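Local coordinates for 2-nitrobenzoate nitroreductase (Pseudomonas fluorescens, PDB 4Z85), which reduces the nitro group of 2-nitrobenzoate as an FMN-dependent nitroreductase of the flavoredoxin family, at the interface of chains A and B. Residues are numbered along the deposited sequence; one frame, centred on the assembly and turned at random. Chains: chain A/B, 2-nitrobenzoate nitroreductase.

The interface of chains A and B. Residues chain A 22, 25-26, 45-47; chain B 48-49.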
loop_
_atom_site.group_PDB
_atom_site.type_symbol
_atom_site.label_atom_id
_atom_site.label_comp_id
_atom_site.label_asym_id
_atom_site.label_seq_id
_atom_site.Cartn_x
_atom_site.Cartn_y
_atom_site.Cartn_z
ATOM N N VAL A 22 -7.446 6.118 1.548
ATOM C CA VAL A 22 -6.646 5.142 0.801
ATOM C C VAL A 22 -6.645 3.812 1.551
ATOM O O VAL A 22 -6.190 3.716 2.683
ATOM C CB VAL A 22 -5.176 5.621 0.536
ATOM C CG1 VAL A 22 -4.475 6.093 1.811
ATOM C CG2 VAL A 22 -4.367 4.493 -0.117
ATOM N N ARG A 25 -4.981 -1.009 3.242
ATOM C CA ARG A 25 -3.522 -0.933 3.187
ATOM C C ARG A 25 -2.882 -2.201 3.747
ATOM O O ARG A 25 -3.353 -2.764 4.740
ATOM C CB ARG A 25 -3.017 0.287 3.964
ATOM C CG ARG A 25 -3.614 1.599 3.461
ATOM C CD ARG A 25 -2.965 2.801 4.114
ATOM N NE ARG A 25 -3.178 2.918 5.556
ATOM C CZ ARG A 25 -4.270 3.416 6.133
ATOM N NH1 ARG A 25 -5.326 3.754 5.414
ATOM N NH2 ARG A 25 -4.313 3.537 7.461
ATOM N N PRO A 26 -1.794 -2.659 3.114
ATOM C CA PRO A 26 -1.074 -3.807 3.672
ATOM C C PRO A 26 -0.299 -3.391 4.916
ATOM O O PRO A 26 0.076 -2.219 5.042
ATOM C CB PRO A 26 -0.104 -4.188 2.549
ATOM C CG PRO A 26 0.193 -2.845 1.881
ATOM C CD PRO A 26 -1.109 -2.074 1.942
ATOM N N SER A 45 1.429 0.699 8.136
ATOM C CA SER A 45 0.637 0.459 6.930
ATOM C C SER A 45 0.867 1.532 5.852
ATOM O O SER A 45 0.238 1.486 4.802
ATOM C CB SER A 45 -0.867 0.336 7.275
ATOM O OG SER A 45 -1.437 1.583 7.633
ATOM N N ALA A 46 1.799 2.462 6.077
ATOM C CA ALA A 46 2.242 3.344 4.996
ATOM C C ALA A 46 3.366 2.609 4.283
ATOM O O ALA A 46 4.547 2.883 4.499
ATOM C CB ALA A 46 2.714 4.711 5.523
ATOM N N PHE A 47 2.976 1.635 3.467
ATOM C CA PHE A 47 3.857 0.526 3.081
ATOM C C PHE A 47 3.393 -0.027 1.767
ATOM O O PHE A 47 2.192 -0.256 1.599
ATOM C CB PHE A 47 3.806 -0.567 4.164
ATOM C CG PHE A 47 4.274 -1.953 3.730
ATOM C CD1 PHE A 47 5.532 -2.155 3.170
ATOM C CD2 PHE A 47 3.462 -3.059 3.955
ATOM C CE1 PHE A 47 5.959 -3.445 2.832
ATOM C CE2 PHE A 47 3.876 -4.344 3.631
ATOM C CZ PHE A 47 5.131 -4.533 3.069
ATOM N N ASN B 48 1.024 3.774 -2.040
ATOM C CA ASN B 48 0.481 4.075 -0.718
ATOM C C ASN B 48 0.774 5.519 -0.355
ATOM O O ASN B 48 1.560 6.176 -1.017
ATOM C CB ASN B 48 1.043 3.140 0.368
ATOM C CG ASN B 48 -0.010 2.767 1.411
ATOM O OD1 ASN B 48 -0.864 3.581 1.739
ATOM N ND2 ASN B 48 0.031 1.526 1.914
ATOM N N TYR B 49 0.124 6.017 0.696
ATOM C CA TYR B 49 0.472 7.353 1.177
ATOM C C TYR B 49 1.786 7.294 1.939
ATOM O O TYR B 49 2.174 6.249 2.488
ATOM C CB TYR B 49 -0.640 7.934 2.069
ATOM C CG TYR B 49 -0.586 7.528 3.531
ATOM C CD1 TYR B 49 -1.078 6.297 3.955
ATOM C CD2 TYR B 49 -0.045 8.389 4.490
ATOM C CE1 TYR B 49 -1.027 5.926 5.291
ATOM C CE2 TYR B 49 0.012 8.022 5.823
ATOM C CZ TYR B 49 -0.483 6.801 6.221
ATOM O OH TYR B 49 -0.428 6.458 7.562
HETATM O O HOH W 1 -1.672 4.324 8.828
#
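Strand 47-52 of chain B brings B:Asn48 and B:Tyr49 against two loop stretches of chain A, around A:Val22 to A:Pro26 and A:Ser45 to A:Ala46, and the first residue of the matching strand 47-52 of chain A, A:Phe47. The amide of B:Asn48 reaches into chain A. Its ND2 donates to the backbone carbonyl oxygen A:Phe47 O over 2.8 Å, and the bond is fairly straight at H. The donor stands above that carbonyl plane. The other end of the amide is tied within its own chain: B:Tyr49 N donates to B:Asn48 OD1 over 2.8 Å, in the carbonyl plane and on a lone pair. Bonded at both ends, the amide is probably kept from flipping. A:Arg25 crosses it at about a right angle with its aliphatic chain. A:Arg25 CD lies 3.9 Å from B:Tyr49 CE1 and meets the ring at its edge, with guanidinium and ring planes 88° apart. A bend at chi3 (-65°) turns the guanidinium back to its own chain. A:Arg25 NH1 donates to A:Val22 O over 2.9 Å. A:Arg25 NE donates to A:Ser45 OG over 3.0 Å. Both partners lie near the guanidinium plane. An alanine in place of A:Arg25 would probably leave A:Val22 O and A:Ser45 OG without these donors and open a gap beside the B:Tyr49 edge. A:Ala46 CB packs over one face of that ring, toward its rim, 3.9 Å from B:Tyr49 CZ. B:Tyr49 OH lies 2.8 Å from the O of water 1. This water also bridges to A:Ser45 OG. The two-fold interface is likely to be that of the working dimer. A:Val22, A:Arg25 and A:Pro26 lie between helix 11-21 and strand 28-33; A:Ser45 and A:Ala46 separate strands 39-44 and 47-52.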